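Local coordinates for Lmo2349 protein (Listeria monocytogenes, PDB 4GVO) that probably binds L-cystine or related amino acids outside the membrane as the solute-binding component of an ABC transporter, at residues A[87-95]-A[210-221]. Numbering follows the deposited sequence.
Sequences FLFNDVAYN and SKKVDEALQSII
OD1 of D214 accepts two good hydrogen bonds from the 87-95 segment, from N90 ND2 at 2.8 Å and from V92 N at 3.0 Å. The two donors arrive from opposite faces of the carboxylate plane. The amide donor meets D214 OD1 nearly along the C-O axis, with the oxygen close to the N90 amide plane, whereas V92 N comes from above the carboxylate, 41° out of its plane. D214 OD2 uses its syn lone pair to accept from D91 N at 3.0 Å, a straighter bond (163°), so both consecutive backbone N-H groups of D91 and V92 end on one side chain; D91 N also makes a weak bond to D214 OD1. The N90 amide is held on its other branch as well: N90 OD1 accepts from F200 N, on strand 191-202. These bonds tie the loop after strand 88-89 to helix 207-222 within a family 3 solute-binding fold. The side chain of F89, directed away from this helix, comes within about 7 Å of the bound histidine. Next to the carboxylate, V92 presents its methyls to the helix. V92 CG1, anti to the backbone N (chi1 179°), packs against I221 CD1 at 3.5 Å. The same V92 CG1 lies 3.8 Å from L217 CG, while V92 CG2 runs alongside the D214 carboxylate. L217 CD2 also reaches Y94 CB, and L217 and Y94 both touch L38 of helix 34-44. At the other end, L88 CD2 rests on S210 CB, 3.6 Å away.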
loop_
_atom_site.group_PDB
_atom_site.type_symbol
_atom_site.label_atom_id
_atom_site.label_comp_id
_atom_site.label_asym_id
_atom_site.label_seq_id
_atom_site.Cartn_x
_atom_site.Cartn_y
_atom_site.Cartn_z
ATOM N N PHE A 87 -5.010 -2.109 -15.962
ATOM C CA PHE A 87 -4.805 -3.406 -15.292
ATOM C C PHE A 87 -6.129 -4.013 -14.797
ATOM O O PHE A 87 -7.139 -3.303 -14.617
ATOM C CB PHE A 87 -3.835 -3.232 -14.137
ATOM C CG PHE A 87 -2.504 -2.756 -14.549
ATOM C CD1 PHE A 87 -1.687 -3.568 -15.313
ATOM C CD2 PHE A 87 -2.057 -1.482 -14.227
ATOM C CE1 PHE A 87 -0.414 -3.146 -15.741
ATOM C CE2 PHE A 87 -0.809 -1.063 -14.642
ATOM C CZ PHE A 87 0.012 -1.884 -15.384
ATOM N N LEU A 88 -6.085 -5.319 -14.554
ATOM C CA LEU A 88 -7.151 -6.067 -13.925
ATOM C C LEU A 88 -6.976 -6.092 -12.420
ATOM O O LEU A 88 -5.901 -6.385 -11.924
ATOM C CB LEU A 88 -7.156 -7.480 -14.495
ATOM C CG LEU A 88 -8.186 -8.456 -13.948
ATOM C CD1 LEU A 88 -9.601 -7.927 -14.216
ATOM C CD2 LEU A 88 -7.961 -9.803 -14.611
ATOM N N PHE A 89 -8.041 -5.778 -11.701
ATOM C CA PHE A 89 -8.111 -6.001 -10.255
ATOM C C PHE A 89 -8.964 -7.233 -9.983
ATOM O O PHE A 89 -10.002 -7.410 -10.622
ATOM C CB PHE A 89 -8.737 -4.829 -9.531
ATOM C CG PHE A 89 -7.845 -3.609 -9.495
ATOM C CD1 PHE A 89 -7.655 -2.830 -10.607
ATOM C CD2 PHE A 89 -7.150 -3.281 -8.369
ATOM C CE1 PHE A 89 -6.818 -1.693 -10.531
ATOM C CE2 PHE A 89 -6.302 -2.181 -8.304
ATOM C CZ PHE A 89 -6.165 -1.377 -9.370
ATOM N N ASN A 90 -8.557 -8.084 -9.039
ATOM C CA ASN A 90 -9.445 -9.159 -8.633
ATOM C C ASN A 90 -10.664 -8.547 -7.912
ATOM O O ASN A 90 -10.655 -7.353 -7.580
ATOM C CB ASN A 90 -8.718 -10.213 -7.819
ATOM C CG ASN A 90 -8.332 -9.720 -6.453
ATOM O OD1 ASN A 90 -7.589 -8.751 -6.347
ATOM N ND2 ASN A 90 -8.838 -10.369 -5.408
ATOM N N ASP A 91 -11.713 -9.352 -7.687
ATOM C CA ASP A 91 -12.976 -8.861 -7.095
ATOM C C ASP A 91 -12.979 -8.767 -5.591
ATOM O O ASP A 91 -13.780 -8.001 -5.021
ATOM C CB ASP A 91 -14.177 -9.751 -7.487
ATOM C CG ASP A 91 -14.674 -9.510 -8.918
ATOM O OD1 ASP A 91 -14.142 -8.660 -9.652
ATOM O OD2 ASP A 91 -15.637 -10.197 -9.316
ATOM N N VAL A 92 -12.134 -9.550 -4.921
ATOM C CA VAL A 92 -12.213 -9.651 -3.471
ATOM C C VAL A 92 -11.105 -8.815 -2.812
ATOM O O VAL A 92 -9.925 -9.102 -2.987
ATOM C CB VAL A 92 -12.148 -11.118 -3.030
ATOM C CG1 VAL A 92 -12.216 -11.222 -1.510
ATOM C CG2 VAL A 92 -13.268 -11.946 -3.710
ATOM N N ALA A 93 -11.468 -7.805 -2.035
ATOM C CA ALA A 93 -10.486 -6.943 -1.374
ATOM C C ALA A 93 -9.862 -7.671 -0.198
ATOM O O ALA A 93 -10.482 -8.580 0.425
ATOM C CB ALA A 93 -11.197 -5.684 -0.859
ATOM N N TYR A 94 -8.633 -7.296 0.139
ATOM C CA TYR A 94 -7.999 -7.837 1.311
ATOM C C TYR A 94 -7.465 -6.812 2.322
ATOM O O TYR A 94 -6.818 -7.178 3.309
ATOM C CB TYR A 94 -6.953 -8.876 0.940
ATOM C CG TYR A 94 -5.691 -8.387 0.241
ATOM C CD1 TYR A 94 -5.616 -8.316 -1.149
ATOM C CD2 TYR A 94 -4.563 -8.002 0.966
ATOM C CE1 TYR A 94 -4.463 -7.922 -1.792
ATOM C CE2 TYR A 94 -3.392 -7.641 0.344
ATOM C CZ TYR A 94 -3.329 -7.615 -1.048
ATOM O OH TYR A 94 -2.203 -7.259 -1.730
ATOM N N ASN A 95 -7.794 -5.545 2.125
ATOM C CA ASN A 95 -7.545 -4.511 3.139
ATOM C C ASN A 95 -8.349 -3.258 2.737
ATOM O O ASN A 95 -8.831 -3.183 1.596
ATOM C CB ASN A 95 -6.051 -4.147 3.292
ATOM C CG ASN A 95 -5.741 -3.553 4.633
ATOM O OD1 ASN A 95 -6.615 -3.532 5.528
ATOM N ND2 ASN A 95 -4.536 -3.064 4.796
ATOM N N SER A 210 -7.169 -14.436 -12.139
ATOM C CA SER A 210 -7.879 -13.531 -11.223
ATOM C C SER A 210 -9.048 -14.233 -10.532
ATOM O O SER A 210 -9.256 -14.079 -9.303
ATOM C CB SER A 210 -8.345 -12.293 -11.992
ATOM O OG SER A 210 -8.779 -11.316 -11.094
ATOM N N LYS A 211 -9.813 -15.006 -11.311
ATOM C CA LYS A 211 -10.927 -15.772 -10.741
ATOM C C LYS A 211 -10.456 -16.795 -9.696
ATOM O O LYS A 211 -11.104 -16.938 -8.649
ATOM C CB LYS A 211 -11.701 -16.446 -11.855
ATOM C CG LYS A 211 -12.973 -17.141 -11.433
ATOM C CD LYS A 211 -13.644 -17.780 -12.638
ATOM C CE LYS A 211 -14.737 -18.756 -12.223
ATOM N NZ LYS A 211 -15.364 -19.417 -13.415
ATOM N N LYS A 212 -9.350 -17.483 -9.992
ATOM C CA LYS A 212 -8.771 -18.471 -9.079
ATOM C C LYS A 212 -8.327 -17.793 -7.791
ATOM O O LYS A 212 -8.565 -18.296 -6.683
ATOM C CB LYS A 212 -7.628 -19.250 -9.743
ATOM C CG LYS A 212 -8.071 -20.133 -10.918
ATOM C CD LYS A 212 -8.676 -21.434 -10.479
ATOM C CE LYS A 212 -8.963 -22.334 -11.683
ATOM N NZ LYS A 212 -9.498 -23.641 -11.241
ATOM N N VAL A 213 -7.662 -16.663 -7.923
ATOM C CA VAL A 213 -7.238 -15.900 -6.748
ATOM C C VAL A 213 -8.449 -15.537 -5.896
ATOM O O VAL A 213 -8.405 -15.631 -4.665
ATOM C CB VAL A 213 -6.396 -14.653 -7.176
ATOM C CG1 VAL A 213 -6.201 -13.632 -6.032
ATOM C CG2 VAL A 213 -5.058 -15.126 -7.733
ATOM N N ASP A 214 -9.525 -15.054 -6.529
ATOM C CA ASP A 214 -10.757 -14.726 -5.792
ATOM C C ASP A 214 -11.347 -15.929 -5.088
ATOM O O ASP A 214 -11.786 -15.798 -3.963
ATOM C CB ASP A 214 -11.840 -14.138 -6.723
ATOM C CG ASP A 214 -11.570 -12.711 -7.112
ATOM O OD1 ASP A 214 -10.989 -12.012 -6.236
ATOM O OD2 ASP A 214 -12.058 -12.269 -8.206
ATOM N N GLU A 215 -11.314 -17.099 -5.713
ATOM C CA GLU A 215 -11.815 -18.317 -5.072
ATOM C C GLU A 215 -10.996 -18.638 -3.823
ATOM O O GLU A 215 -11.526 -18.888 -2.742
ATOM C CB GLU A 215 -11.796 -19.478 -6.075
ATOM C CG GLU A 215 -12.847 -19.360 -7.144
ATOM C CD GLU A 215 -12.659 -20.286 -8.351
ATOM O OE1 GLU A 215 -11.652 -21.028 -8.441
ATOM O OE2 GLU A 215 -13.527 -20.264 -9.253
ATOM N N ALA A 216 -9.686 -18.572 -3.970
ATOM C CA ALA A 216 -8.824 -18.849 -2.842
ATOM C C ALA A 216 -9.010 -17.819 -1.711
ATOM O O ALA A 216 -9.118 -18.169 -0.528
ATOM C CB ALA A 216 -7.369 -18.892 -3.295
ATOM N N LEU A 217 -9.010 -16.534 -2.073
ATOM C CA LEU A 217 -9.151 -15.493 -1.083
ATOM C C LEU A 217 -10.521 -15.625 -0.390
ATOM O O LEU A 217 -10.605 -15.416 0.815
ATOM C CB LEU A 217 -9.007 -14.104 -1.731
ATOM C CG LEU A 217 -8.894 -12.892 -0.782
ATOM C CD1 LEU A 217 -8.026 -13.076 0.444
ATOM C CD2 LEU A 217 -8.455 -11.669 -1.613
ATOM N N GLN A 218 -11.592 -15.927 -1.123
ATOM C CA GLN A 218 -12.886 -16.070 -0.470
ATOM C C GLN A 218 -12.856 -17.205 0.549
ATOM O O GLN A 218 -13.434 -17.095 1.608
ATOM C CB GLN A 218 -13.982 -16.341 -1.501
ATOM C CG GLN A 218 -15.373 -16.245 -0.898
ATOM C CD GLN A 218 -15.642 -14.825 -0.401
ATOM O OE1 GLN A 218 -15.559 -13.869 -1.176
ATOM N NE2 GLN A 218 -15.952 -14.677 0.877
ATOM N N SER A 219 -12.183 -18.308 0.226
ATOM C CA SER A 219 -12.087 -19.403 1.207
ATOM C C SER A 219 -11.260 -19.018 2.433
ATOM O O SER A 219 -11.540 -19.464 3.541
ATOM C CB SER A 219 -11.554 -20.687 0.563
ATOM O OG SER A 219 -10.193 -20.619 0.239
ATOM N N ILE A 220 -10.255 -18.174 2.249
ATOM C CA ILE A 220 -9.459 -17.620 3.333
ATOM C C ILE A 220 -10.280 -16.698 4.230
ATOM O O ILE A 220 -10.108 -16.687 5.448
ATOM C CB ILE A 220 -8.216 -16.938 2.730
ATOM C CG1 ILE A 220 -7.277 -18.008 2.137
ATOM C CG2 ILE A 220 -7.460 -16.053 3.723
ATOM C CD1 ILE A 220 -6.250 -17.458 1.152
ATOM N N ILE A 221 -11.140 -15.902 3.623
ATOM C CA ILE A 221 -12.109 -15.136 4.401
ATOM C C ILE A 221 -13.040 -16.075 5.171
ATOM O O ILE A 221 -13.249 -15.910 6.393
ATOM C CB ILE A 221 -12.884 -14.177 3.475
ATOM C CG1 ILE A 221 -11.962 -13.022 3.063
ATOM C CG2 ILE A 221 -14.178 -13.703 4.177
ATOM C CD1 ILE A 221 -12.500 -12.223 1.882
#